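Side-chain contact in uncharacterized protein (Bacteroides ovatus, PDB 3NQK), which is of unknown function but combines a DUF4973 domain of the E-set clan with a BT_3044-like C-terminal domain: residues T190-V193 and I199-Y202. Sequence-based numbering, arbitrary orientation.
Sequences TGYV and IFFY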
ATOM      1  N   THR A 190      16.117   4.805  22.010  1.00 37.08           N
ATOM      2  CA  THR A 190      15.077   5.280  21.139  1.00 36.28           C
ATOM      3  C   THR A 190      15.355   6.681  20.654  1.00 35.90           C
ATOM      4  O   THR A 190      15.653   7.578  21.443  1.00 35.63           O
ATOM      5  CB  THR A 190      13.725   5.266  21.837  1.00 40.57           C
ATOM      6  OG1 THR A 190      13.486   3.963  22.390  1.00 43.31           O
ATOM      7  CG2 THR A 190      12.598   5.624  20.844  1.00 36.58           C
ATOM      8  N   GLY A 191      15.307   6.853  19.335  1.00 36.02           N
ATOM      9  CA  GLY A 191      15.419   8.167  18.714  1.00 33.94           C
ATOM     10  C   GLY A 191      14.035   8.647  18.328  1.00 34.83           C
ATOM     11  O   GLY A 191      13.344   7.995  17.535  1.00 34.51           O
ATOM     12  N   TYR A 192      13.623   9.775  18.905  1.00 35.00           N
ATOM     13  CA  TYR A 192      12.267  10.301  18.729  1.00 35.75           C
ATOM     14  C   TYR A 192      12.243  11.421  17.712  1.00 33.44           C
ATOM     15  O   TYR A 192      13.175  12.177  17.616  1.00 38.01           O
ATOM     16  CB  TYR A 192      11.736  10.829  20.065  1.00 37.51           C
ATOM     17  CG  TYR A 192      11.773   9.825  21.214  1.00 39.30           C
ATOM     18  CD1 TYR A 192      12.935   9.641  21.970  1.00 41.66           C
ATOM     19  CD2 TYR A 192      10.639   9.108  21.575  1.00 41.05           C
ATOM     20  CE1 TYR A 192      12.972   8.738  23.060  1.00 41.43           C
ATOM     21  CE2 TYR A 192      10.662   8.192  22.668  1.00 50.59           C
ATOM     22  CZ  TYR A 192      11.835   8.029  23.402  1.00 50.36           C
ATOM     23  OH  TYR A 192      11.868   7.160  24.468  1.00 50.69           O
ATOM     24  N   VAL A 193      11.142  11.546  16.989  1.00 31.50           N
ATOM     25  CA  VAL A 193      11.020  12.566  15.964  1.00 31.11           C
ATOM     26  C   VAL A 193      10.955  13.959  16.549  1.00 33.46           C
ATOM     27  O   VAL A 193      10.276  14.195  17.548  1.00 32.01           O
ATOM     28  CB  VAL A 193       9.734  12.392  15.142  1.00 34.07           C
ATOM     29  CG1 VAL A 193       9.376  13.711  14.447  1.00 24.23           C
ATOM     30  CG2 VAL A 193       9.864  11.229  14.133  1.00 28.53           C
ATOM     31  N   ILE A 199      15.891  14.358  15.114  1.00 39.37           N
ATOM     32  CA  ILE A 199      15.346  13.490  16.140  1.00 37.00           C
ATOM     33  C   ILE A 199      16.029  13.830  17.423  1.00 38.56           C
ATOM     34  O   ILE A 199      16.929  14.693  17.439  1.00 38.81           O
ATOM     35  CB  ILE A 199      15.606  12.006  15.814  1.00 36.87           C
ATOM     36  CG1 ILE A 199      17.109  11.705  15.841  1.00 37.36           C
ATOM     37  CG2 ILE A 199      15.010  11.633  14.429  1.00 34.81           C
ATOM     38  CD1 ILE A 199      17.458  10.285  15.354  1.00 40.65           C
ATOM     39  N   PHE A 200      15.632  13.176  18.521  1.00 36.51           N
ATOM     40  CA  PHE A 200      16.372  13.330  19.764  1.00 35.73           C
ATOM     41  C   PHE A 200      16.471  12.034  20.511  1.00 36.31           C
ATOM     42  O   PHE A 200      15.657  11.144  20.328  1.00 37.62           O
ATOM     43  CB  PHE A 200      15.767  14.445  20.664  1.00 38.50           C
ATOM     44  CG  PHE A 200      14.507  14.030  21.407  1.00 34.29           C
ATOM     45  CD1 PHE A 200      14.573  13.175  22.485  1.00 36.62           C
ATOM     46  CD2 PHE A 200      13.273  14.537  21.042  1.00 38.38           C
ATOM     47  CE1 PHE A 200      13.412  12.783  23.152  1.00 34.05           C
ATOM     48  CE2 PHE A 200      12.117  14.146  21.705  1.00 32.32           C
ATOM     49  CZ  PHE A 200      12.193  13.264  22.747  1.00 32.76           C
ATOM     50  N   PHE A 201      17.534  11.924  21.311  1.00 35.79           N
ATOM     51  CA  PHE A 201      17.771  10.802  22.192  1.00 35.28           C
ATOM     52  C   PHE A 201      17.917  11.352  23.586  1.00 35.17           C
ATOM     53  O   PHE A 201      18.302  12.495  23.756  1.00 36.55           O
ATOM     54  CB  PHE A 201      19.109  10.107  21.868  1.00 35.32           C
ATOM     55  CG  PHE A 201      19.158   9.448  20.551  1.00 32.39           C
ATOM     56  CD1 PHE A 201      18.739   8.149  20.408  1.00 39.68           C
ATOM     57  CD2 PHE A 201      19.781  10.064  19.484  1.00 38.20           C
ATOM     58  CE1 PHE A 201      18.839   7.506  19.186  1.00 42.19           C
ATOM     59  CE2 PHE A 201      19.871   9.437  18.258  1.00 37.15           C
ATOM     60  CZ  PHE A 201      19.402   8.160  18.108  1.00 42.49           C
ATOM     61  N   TYR A 202      17.755  10.505  24.580  1.00 33.08           N
ATOM     62  CA  TYR A 202      18.105  10.887  25.920  1.00 34.19           C
ATOM     63  C   TYR A 202      19.592  10.533  26.159  1.00 32.88           C
ATOM     64  O   TYR A 202      20.059   9.468  25.776  1.00 34.41           O
ATOM     65  CB  TYR A 202      17.198  10.203  26.939  1.00 34.47           C
ATOM     66  CG  TYR A 202      15.763  10.667  26.865  1.00 32.53           C
ATOM     67  CD1 TYR A 202      15.404  11.926  27.310  1.00 35.31           C
ATOM     68  CD2 TYR A 202      14.767   9.844  26.349  1.00 30.32           C
ATOM     69  CE1 TYR A 202      14.070  12.382  27.224  1.00 37.62           C
ATOM     70  CE2 TYR A 202      13.433  10.283  26.260  1.00 32.86           C
ATOM     71  CZ  TYR A 202      13.098  11.556  26.695  1.00 34.17           C
ATOM     72  OH  TYR A 202      11.786  11.990  26.636  1.00 35.84           O
TER
HETATM   73  O   HOH W   1      16.961   7.798  23.720  1.00 36.07           O
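Tyr192 and Phe200 face each other as an antiparallel hydrogen-bonded pair, Tyr192 N giving a nearly straight bond (170°) to Phe200 O and Phe200 N a more bent one to Tyr192 O, both 2.8 Å. Toward Thr190 and Tyr202 the strands splay, and a water donates to Thr190 O and accepts from Tyr202 N.

Tyr192, Phe200 and Tyr202 illustrate how aromatics from both strands cluster on one face of a hairpin. With CG set between its own N and carbonyl carbon (chi1 77°), Phe200 turns one ring face to Tyr192 CB, a CH-pi contact 3.8 Å from the centroid. The two ring planes differ by 22°, but displacement leaves little overlap. Tyr202 crosses Tyr192 steeply, its CE2 3.6 Å from Tyr192 CE1, and takes Phe200 CE1 over one face, toward the rim. An alanine in place of Tyr192 would keep CB but remove the ring, which would probably leave a gap beside Phe200 CE1 and Tyr202 CE2 and let both rings turn more easily. Phe201 lays CE1 against Gly191 CA, at 3.5 Å.

The hairpin joins a larger antiparallel sheet: strand 162-165 pairs with 188-193, and strand 219-224, whose Lys219 makes a cation-pi contact with Phe200, flanks 198-202.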